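Local coordinates for DltD domain-containing protein (Beauveria bassiana, PDB 7D78), which is a thioesterase of the polyketide transferase af380 family that probably releases polyketide chains by closing them into medium-ring lactones, at residues R43-D48 with L67-A72. Numbering follows the deposited sequence.
Sequences RFYAVD and LLPDIA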
# COMPACT_ATOMS: atom_id res chain seq x y z
N ARG A 43 -3.42 -23.48 -12.11
CA ARG A 43 -4.05 -24.78 -12.34
C ARG A 43 -5.47 -24.74 -11.78
O ARG A 43 -5.66 -24.37 -10.62
CB ARG A 43 -3.30 -25.91 -11.63
CG ARG A 43 -1.83 -26.06 -11.98
CD ARG A 43 -1.28 -27.21 -11.17
NE ARG A 43 0.03 -27.65 -11.65
CZ ARG A 43 0.62 -28.77 -11.24
NH1 ARG A 43 0.01 -29.57 -10.37
NH2 ARG A 43 1.81 -29.09 -11.72
N PHE A 44 -6.44 -25.12 -12.60
CA PHE A 44 -7.83 -25.20 -12.19
C PHE A 44 -8.24 -26.66 -12.13
O PHE A 44 -8.21 -27.36 -13.16
CB PHE A 44 -8.73 -24.42 -13.14
CG PHE A 44 -10.17 -24.37 -12.71
CD1 PHE A 44 -10.54 -23.65 -11.58
CD2 PHE A 44 -11.15 -25.05 -13.42
CE1 PHE A 44 -11.86 -23.59 -11.17
CE2 PHE A 44 -12.47 -25.00 -13.02
CZ PHE A 44 -12.83 -24.27 -11.89
N TYR A 45 -8.59 -27.12 -10.94
CA TYR A 45 -9.05 -28.49 -10.70
C TYR A 45 -10.58 -28.45 -10.65
O TYR A 45 -11.16 -28.08 -9.63
CB TYR A 45 -8.45 -29.02 -9.40
CG TYR A 45 -6.94 -29.22 -9.40
CD1 TYR A 45 -6.07 -28.13 -9.29
CD2 TYR A 45 -6.38 -30.49 -9.46
CE1 TYR A 45 -4.69 -28.30 -9.26
CE2 TYR A 45 -5.00 -30.68 -9.43
CZ TYR A 45 -4.16 -29.58 -9.33
OH TYR A 45 -2.79 -29.76 -9.31
N ALA A 46 -11.22 -28.82 -11.76
CA ALA A 46 -12.67 -28.68 -11.92
C ALA A 46 -13.40 -29.87 -11.29
O ALA A 46 -12.86 -30.96 -11.15
CB ALA A 46 -13.04 -28.58 -13.40
N VAL A 47 -14.65 -29.64 -10.92
CA VAL A 47 -15.54 -30.72 -10.51
C VAL A 47 -16.66 -30.82 -11.53
O VAL A 47 -16.93 -29.88 -12.29
CB VAL A 47 -16.11 -30.52 -9.09
CG1 VAL A 47 -14.98 -30.40 -8.08
CG2 VAL A 47 -17.04 -29.31 -9.04
N ASP A 48 -17.29 -31.99 -11.57
CA ASP A 48 -18.42 -32.19 -12.47
C ASP A 48 -19.61 -31.37 -11.99
O ASP A 48 -19.79 -31.14 -10.79
CB ASP A 48 -18.80 -33.67 -12.55
CG ASP A 48 -17.66 -34.54 -13.05
OD1 ASP A 48 -17.04 -34.18 -14.08
OD2 ASP A 48 -17.38 -35.58 -12.41
N LEU A 67 3.78 -27.93 -2.92
CA LEU A 67 2.92 -28.43 -1.85
C LEU A 67 1.43 -28.37 -2.16
O LEU A 67 0.70 -29.34 -1.91
CB LEU A 67 3.19 -27.68 -0.53
CG LEU A 67 4.66 -27.60 -0.09
CD1 LEU A 67 5.00 -26.27 0.59
CD2 LEU A 67 5.08 -28.79 0.79
N LEU A 68 0.96 -27.26 -2.73
CA LEU A 68 -0.48 -27.06 -2.89
C LEU A 68 -1.17 -28.06 -3.82
O LEU A 68 -2.36 -28.32 -3.59
CB LEU A 68 -0.74 -25.63 -3.37
CG LEU A 68 -0.11 -24.56 -2.46
CD1 LEU A 68 -0.63 -23.16 -2.81
CD2 LEU A 68 -0.36 -24.87 -0.99
N PRO A 69 -0.55 -28.62 -4.87
CA PRO A 69 -1.30 -29.57 -5.71
C PRO A 69 -1.89 -30.72 -4.92
O PRO A 69 -3.02 -31.14 -5.20
CB PRO A 69 -0.26 -30.03 -6.73
CG PRO A 69 0.63 -28.84 -6.88
CD PRO A 69 0.75 -28.29 -5.49
N ASP A 70 -1.17 -31.23 -3.92
CA ASP A 70 -1.70 -32.31 -3.09
C ASP A 70 -2.98 -31.88 -2.39
O ASP A 70 -3.95 -32.65 -2.33
CB ASP A 70 -0.66 -32.75 -2.07
CG ASP A 70 0.53 -33.43 -2.71
OD1 ASP A 70 0.36 -34.02 -3.80
OD2 ASP A 70 1.63 -33.37 -2.12
N ILE A 71 -3.01 -30.66 -1.86
CA ILE A 71 -4.21 -30.15 -1.19
C ILE A 71 -5.34 -29.95 -2.20
O ILE A 71 -6.50 -30.28 -1.92
CB ILE A 71 -3.89 -28.83 -0.45
CG1 ILE A 71 -2.63 -28.99 0.41
CG2 ILE A 71 -5.07 -28.36 0.40
CD1 ILE A 71 -2.88 -29.63 1.75
N ALA A 72 -5.02 -29.43 -3.39
CA ALA A 72 -6.05 -29.16 -4.39
C ALA A 72 -6.72 -30.45 -4.87
O ALA A 72 -7.93 -30.47 -5.13
CB ALA A 72 -5.45 -28.42 -5.58
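In the alpha/beta-hydrolase fold, helix 68-77 packs on one face of the central sheet, and here its first turns meet Arg43 and Tyr45 of strand 39-45. The pair two apart in the strand projects from the same face of the sheet; Pro69 and Ala72, three apart in the helix, both touch them, Ala72 pointing its CB at the strand. That CB sits over one face of the Tyr45 ring, 3.9 Å from the centroid and 19° off the normal, a CH-pi contact displaced toward the rim that holds CD1 and CE1. A methyl is small enough to let the ring lie close to the helix. Tyrosine supplies both this flat face and a hydroxyl, whose OH lies 3.6 Å from Pro69 CB. Proline, lacking an N-H, suits a first helical turn and offers the strand a compact apolar ring. Arg43, extended from CG to NE, is long enough to bring NH1 to the Tyr45 hydroxyl, a 3.0 Å hydrogen bond with OH in the guanidinium plane. NH1 also stands 3.6 Å from Pro69 CG, approaching obliquely. A leucine in place of Tyr45 would probably leave Arg43 without this acceptor, its guanidinium freer to swing, and Ala72 without an aromatic face. Strand 81-86 lies beside strand 39-45, pairing with Arg43 and Tyr45 through Ile84 and Thr82, whose side chains also touch Ala72, while Phe27 meets the Tyr45 ring.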